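Local structure of putative acetyl-CoA acetyltransferase (Thermus thermophilus, 1ULQ) at residues 47-52 with 109-114; 318-323 with 344-349. The protein probably acts as a thiolase, an acetyl-CoA C-acyltransferase of lipid metabolism that transfers acyl groups by way of an enzyme-bound thioester. All blocks are in the same frame, centred on the assembly; numbering follows the deposited sequence.

How the contacts relate
Contact 1 and contact 2 lie in the two similar halves of the thiolase fold, whose strands join here into a continuous mixed arrangement, and they sit towards its opposite ends. Contact 1 joins strand 50-54 to strand 110-118, next to the outermost strand 81-86, within the N-terminal domain. Contact 2 lies on the outer side of strand 318-321, the last strand at the other end, within the C-terminal domain. They follow one another along the chain without interleaving. The centres of contact 1 and contact 2 are 26 Å apart. Contact 1 also meets the second subunit, whereas no other chain touches contact 2, which lies close to predicted active-site residues.

Contact 1: residues 47-52 with 109-114; sequences EVEDVY and KVYIGS
Val-51 and Ile-112 meet across two neighbouring parallel strands of the N-terminal half of the thiolase fold. Strand 50-54 is flanked by 81-86 and 110-118, and helix 91-104 makes the beta-alpha-beta crossover from 81-86 to 110-118, passing over strand 50-54. The two strand segments run 18° apart. On the tightly packed face both side chains lie side by side and point the same way, with Val-51 CG2 at 3.8 Å from Ile-112 CD1. Val-48 adds to this apolar patch at about a right angle, its CG1 lying 4.0 Å from Ile-112 CG1.

The other face belongs to the tyrosines. Tyr-52 and Tyr-111 are also side by side, CE1 of Tyr-52 approaching CD2 of Tyr-111 obliquely at 4.1 Å. The crossover helix covers this face, with Ala-99, Ala-102 and Ile-103 against Tyr-111.

Near the start of the segments the contact gives way to a more open side, where Glu-49 is partly exposed. Its N-H still bonds to Val-110 O, at 2.8 Å, and its CB forms a CH-pi contact over one face of the Tyr-111 ring, 4.1 Å from the centroid. Beyond this the chain bends at chi2 (68°), and the carboxylate leaves the strand pair for a salt bridge to Lys-304 of the second subunit. Asp-50 OD2 likewise forms a salt bridge to Arg-87 of that subunit.

Between the two strands Ile-112 N makes a weak bond to Asp-50 O, and Tyr-52 N donates to Ile-112 O at 2.9 Å. At the far end Tyr-52 O is gripped twice by Ser-114, whose N and OG, each 2.8 Å from that oxygen, approach from opposite faces of the carbonyl plane.

Contact 2: residues 318-323 with 344-349; sequences LIELNE and RLNPNG
Ile-319 lays its CD1 over one face of the Arg-344 guanidinium, displaced toward the rim and 3.8 Å from NH1. The two side chains run side by side in the same direction. Arg-344 also forms a salt bridge to Asp-342 and a bond from NH1 to Leu-316 O, partners that help hold the guanidinium in place beside the isoleucine.

Here an outermost strand of the sheet, 318-321, is covered by a loop rather than by another strand. Its inner side bonds to strand 380-387. On the outer side Ile-319 N donates to Arg-344 O at 3.0 Å from above the carbonyl plane, 55° out of it, and Ile-319 O accepts from Asn-346 N at 3.0 Å. That is a single bridge, after which the loop enters a type I turn from Asn-346 to Gly-349.

The pairing is then continued by a side chain. Asn-346 has CG beside its own backbone N (chi1 -55°), and its amide lies against Leu-321: ND2 donates to Leu-321 O at 3.1 Å, while OD1 accepts, weakly, from Leu-321 N at 3.0 Å. CB of Leu-321 packs against CD1 of Leu-345, and Glu-320 OE2 meets Pro-347 CD at 3.5 Å.

The amide thus extends the backbone pairing past the single bridge, beside Leu-321, whose side chain is about 7 Å from that of Cys-386, a predicted proton acceptor. This pairing is consistent with the modelled amide orientation, yet it sets two acceptors, Glu-320 OE1 and Asn-346 OD1, 3.3 Å apart. They would tend to repel, and a proton on Glu-320 might ease this.

Contact 1: residues 47-52 with 109-114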
loop_
_atom_site.group_PDB
_atom_site.type_symbol
_atom_site.label_atom_id
_atom_site.label_comp_id
_atom_site.label_asym_id
_atom_site.label_seq_id
_atom_site.Cartn_x
_atom_site.Cartn_y
_atom_site.Cartn_z
ATOM N N GLU C 47 0.759 25.369 34.705
ATOM C CA GLU C 47 -0.057 26.587 34.612
ATOM C C GLU C 47 -0.867 26.687 33.323
ATOM O O GLU C 47 -1.906 27.351 33.281
ATOM C CB GLU C 47 0.839 27.832 34.736
ATOM C CG GLU C 47 1.444 28.071 36.119
ATOM C CD GLU C 47 0.435 28.595 37.116
ATOM O OE1 GLU C 47 0.800 28.756 38.301
ATOM O OE2 GLU C 47 -0.720 28.848 36.715
ATOM N N VAL C 48 -0.372 26.037 32.272
ATOM C CA VAL C 48 -1.037 26.033 30.977
ATOM C C VAL C 48 -2.390 25.339 31.073
ATOM O O VAL C 48 -2.513 24.244 31.633
ATOM C CB VAL C 48 -0.202 25.301 29.921
ATOM C CG1 VAL C 48 -0.812 25.509 28.548
ATOM C CG2 VAL C 48 1.214 25.795 29.949
ATOM N N GLU C 49 -3.396 25.990 30.500
ATOM C CA GLU C 49 -4.772 25.518 30.494
ATOM C C GLU C 49 -5.080 24.538 29.364
ATOM O O GLU C 49 -5.648 23.469 29.586
ATOM C CB GLU C 49 -5.690 26.727 30.373
ATOM C CG GLU C 49 -7.161 26.436 30.254
ATOM C CD GLU C 49 -7.736 25.862 31.517
ATOM O OE1 GLU C 49 -7.107 26.017 32.587
ATOM O OE2 GLU C 49 -8.826 25.263 31.435
ATOM N N ASP C 50 -4.701 24.906 28.149
ATOM C CA ASP C 50 -4.972 24.074 26.980
ATOM C C ASP C 50 -3.924 24.389 25.911
ATOM O O ASP C 50 -3.294 25.450 25.947
ATOM C CB ASP C 50 -6.394 24.392 26.474
ATOM C CG ASP C 50 -6.855 23.474 25.350
ATOM O OD1 ASP C 50 -6.272 22.379 25.187
ATOM O OD2 ASP C 50 -7.825 23.847 24.642
ATOM N N VAL C 51 -3.717 23.476 24.969
ATOM C CA VAL C 51 -2.735 23.714 23.914
ATOM C C VAL C 51 -3.347 23.531 22.538
ATOM O O VAL C 51 -3.763 22.439 22.170
ATOM C CB VAL C 51 -1.503 22.768 24.045
ATOM C CG1 VAL C 51 -0.760 22.701 22.731
ATOM C CG2 VAL C 51 -0.557 23.278 25.117
ATOM N N TYR C 52 -3.417 24.613 21.781
ATOM C CA TYR C 52 -3.959 24.536 20.435
ATOM C C TYR C 52 -2.788 24.407 19.481
ATOM O O TYR C 52 -1.748 25.034 19.681
ATOM C CB TYR C 52 -4.761 25.792 20.067
ATOM C CG TYR C 52 -6.122 25.888 20.716
ATOM C CD1 TYR C 52 -6.355 26.787 21.757
ATOM C CD2 TYR C 52 -7.186 25.105 20.272
ATOM C CE1 TYR C 52 -7.617 26.911 22.339
ATOM C CE2 TYR C 52 -8.452 25.223 20.849
ATOM C CZ TYR C 52 -8.659 26.130 21.880
ATOM O OH TYR C 52 -9.908 26.275 22.445
ATOM N N LYS C 109 -6.176 31.173 32.058
ATOM C CA LYS C 109 -5.352 32.374 32.074
ATOM C C LYS C 109 -4.064 32.207 31.280
ATOM O O LYS C 109 -3.377 33.184 30.968
ATOM C CB LYS C 109 -5.024 32.757 33.515
ATOM C CG LYS C 109 -6.260 33.087 34.329
ATOM C CD LYS C 109 -5.931 33.947 35.519
ATOM C CE LYS C 109 -7.174 34.650 35.975
ATOM N NZ LYS C 109 -7.749 35.477 34.867
ATOM N N VAL C 110 -3.746 30.963 30.946
ATOM C CA VAL C 110 -2.541 30.651 30.189
ATOM C C VAL C 110 -2.839 29.658 29.073
ATOM O O VAL C 110 -3.251 28.531 29.337
ATOM C CB VAL C 110 -1.483 30.043 31.111
ATOM C CG1 VAL C 110 -0.297 29.583 30.303
ATOM C CG2 VAL C 110 -1.069 31.068 32.157
ATOM N N TYR C 111 -2.626 30.076 27.830
ATOM C CA TYR C 111 -2.873 29.211 26.674
ATOM C C TYR C 111 -1.703 29.194 25.688
ATOM O O TYR C 111 -0.926 30.146 25.618
ATOM C CB TYR C 111 -4.118 29.675 25.924
ATOM C CG TYR C 111 -5.438 29.299 26.557
ATOM C CD1 TYR C 111 -5.913 29.941 27.708
ATOM C CD2 TYR C 111 -6.239 28.316 25.979
ATOM C CE1 TYR C 111 -7.164 29.605 28.255
ATOM C CE2 TYR C 111 -7.482 27.979 26.516
ATOM C CZ TYR C 111 -7.942 28.622 27.643
ATOM O OH TYR C 111 -9.193 28.283 28.112
ATOM N N ILE C 112 -1.578 28.111 24.926
ATOM C CA ILE C 112 -0.522 28.020 23.921
ATOM C C ILE C 112 -1.141 27.891 22.533
ATOM O O ILE C 112 -2.044 27.084 22.319
ATOM C CB ILE C 112 0.408 26.791 24.123
ATOM C CG1 ILE C 112 1.207 26.913 25.418
ATOM C CG2 ILE C 112 1.381 26.686 22.953
ATOM C CD1 ILE C 112 2.222 25.785 25.608
ATOM N N GLY C 113 -0.660 28.699 21.596
ATOM C CA GLY C 113 -1.145 28.629 20.231
ATOM C C GLY C 113 0.048 28.151 19.429
ATOM O O GLY C 113 1.098 28.787 19.446
ATOM N N SER C 114 -0.083 27.034 18.729
ATOM C CA SER C 114 1.053 26.522 17.980
ATOM C C SER C 114 0.690 25.772 16.707
ATOM O O SER C 114 -0.486 25.636 16.355
ATOM C CB SER C 114 1.863 25.604 18.882
ATOM O OG SER C 114 1.006 24.635 19.461
#

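Contact 2: residues 318-323 with 344-349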
loop_
_atom_site.group_PDB
_atom_site.type_symbol
_atom_site.label_atom_id
_atom_site.label_comp_id
_atom_site.label_asym_id
_atom_site.label_seq_id
_atom_site.Cartn_x
_atom_site.Cartn_y
_atom_site.Cartn_z
ATOM N N LEU C 318 4.235 47.050 10.399
ATOM C CA LEU C 318 4.947 45.825 10.101
ATOM C C LEU C 318 3.906 44.860 9.572
ATOM O O LEU C 318 2.879 44.639 10.205
ATOM C CB LEU C 318 5.590 45.280 11.366
ATOM C CG LEU C 318 6.997 44.710 11.218
ATOM C CD1 LEU C 318 7.846 45.669 10.395
ATOM C CD2 LEU C 318 7.610 44.491 12.604
ATOM N N ILE C 319 4.175 44.290 8.404
ATOM C CA ILE C 319 3.239 43.376 7.764
ATOM C C ILE C 319 3.874 42.057 7.357
ATOM O O ILE C 319 4.814 42.039 6.569
ATOM C CB ILE C 319 2.643 44.042 6.506
ATOM C CG1 ILE C 319 2.078 45.421 6.876
ATOM C CG2 ILE C 319 1.558 43.162 5.912
ATOM C CD1 ILE C 319 1.749 46.297 5.689
ATOM N N GLU C 320 3.362 40.955 7.901
ATOM C CA GLU C 320 3.856 39.617 7.556
ATOM C C GLU C 320 2.817 38.928 6.670
ATOM O O GLU C 320 1.788 38.444 7.163
ATOM C CB GLU C 320 4.102 38.764 8.810
ATOM C CG GLU C 320 5.495 38.916 9.455
ATOM C CD GLU C 320 6.643 38.251 8.674
ATOM O OE1 GLU C 320 6.487 37.089 8.225
ATOM O OE2 GLU C 320 7.714 38.893 8.530
ATOM N N LEU C 321 3.088 38.914 5.364
ATOM C CA LEU C 321 2.204 38.292 4.379
ATOM C C LEU C 321 2.850 37.001 3.928
ATOM O O LEU C 321 3.814 37.043 3.181
ATOM C CB LEU C 321 2.030 39.208 3.170
ATOM C CG LEU C 321 1.169 38.650 2.034
ATOM C CD1 LEU C 321 -0.262 38.432 2.500
ATOM C CD2 LEU C 321 1.188 39.613 0.876
ATOM N N ASN C 322 2.328 35.859 4.363
ATOM C CA ASN C 322 2.933 34.578 3.986
ATOM C C ASN C 322 3.061 34.444 2.480
ATOM O O ASN C 322 2.104 34.683 1.737
ATOM C CB ASN C 322 2.143 33.394 4.545
ATOM C CG ASN C 322 2.954 32.099 4.545
ATOM O OD1 ASN C 322 4.127 32.081 4.941
ATOM N ND2 ASN C 322 2.326 31.007 4.117
ATOM N N GLU C 323 4.254 34.051 2.044
ATOM C CA GLU C 323 4.563 33.909 0.630
ATOM C C GLU C 323 4.317 32.499 0.111
ATOM O O GLU C 323 5.234 31.685 0.060
ATOM C CB GLU C 323 6.029 34.299 0.387
ATOM C CG GLU C 323 6.495 35.479 1.231
ATOM C CD GLU C 323 7.866 35.973 0.850
ATOM O OE1 GLU C 323 8.778 35.131 0.718
ATOM O OE2 GLU C 323 8.031 37.202 0.694
ATOM N N ARG C 344 7.998 47.574 5.408
ATOM C CA ARG C 344 7.173 46.921 6.420
ATOM C C ARG C 344 6.921 45.444 6.072
ATOM O O ARG C 344 6.741 44.610 6.958
ATOM C CB ARG C 344 5.813 47.629 6.541
ATOM C CG ARG C 344 5.836 49.059 7.069
ATOM C CD ARG C 344 4.446 49.680 6.977
ATOM N NE ARG C 344 4.066 49.948 5.590
ATOM C CZ ARG C 344 2.820 50.145 5.170
ATOM N NH1 ARG C 344 1.811 50.101 6.023
ATOM N NH2 ARG C 344 2.584 50.398 3.892
ATOM N N LEU C 345 6.917 45.133 4.777
ATOM C CA LEU C 345 6.639 43.792 4.276
ATOM C C LEU C 345 7.735 42.762 4.510
ATOM O O LEU C 345 8.880 42.975 4.124
ATOM C CB LEU C 345 6.325 43.887 2.786
ATOM C CG LEU C 345 5.772 42.670 2.049
ATOM C CD1 LEU C 345 4.760 41.929 2.910
ATOM C CD2 LEU C 345 5.124 43.146 0.761
ATOM N N ASN C 346 7.362 41.641 5.124
ATOM C CA ASN C 346 8.287 40.549 5.432
ATOM C C ASN C 346 9.723 41.057 5.484
ATOM O O ASN C 346 10.542 40.771 4.610
ATOM C CB ASN C 346 8.154 39.435 4.396
ATOM C CG ASN C 346 6.723 38.933 4.260
ATOM O OD1 ASN C 346 6.076 38.548 5.241
ATOM N ND2 ASN C 346 6.224 38.928 3.034
ATOM N N PRO C 347 10.047 41.810 6.537
ATOM C CA PRO C 347 11.366 42.391 6.741
ATOM C C PRO C 347 12.518 41.394 6.784
ATOM O O PRO C 347 13.622 41.695 6.326
ATOM C CB PRO C 347 11.187 43.155 8.045
ATOM C CG PRO C 347 10.244 42.291 8.789
ATOM C CD PRO C 347 9.225 41.952 7.750
ATOM N N ASN C 348 12.279 40.203 7.316
ATOM C CA ASN C 348 13.362 39.229 7.400
ATOM C C ASN C 348 13.218 38.053 6.441
ATOM O O ASN C 348 13.807 36.987 6.650
ATOM C CB ASN C 348 13.480 38.720 8.833
ATOM C CG ASN C 348 13.714 39.829 9.818
ATOM O OD1 ASN C 348 14.642 40.621 9.675
ATOM N ND2 ASN C 348 12.870 39.895 10.829
ATOM N N GLY C 349 12.444 38.255 5.383
ATOM C CA GLY C 349 12.246 37.193 4.421
ATOM C C GLY C 349 10.884 36.534 4.548
ATOM O O GLY C 349 10.198 36.654 5.580
#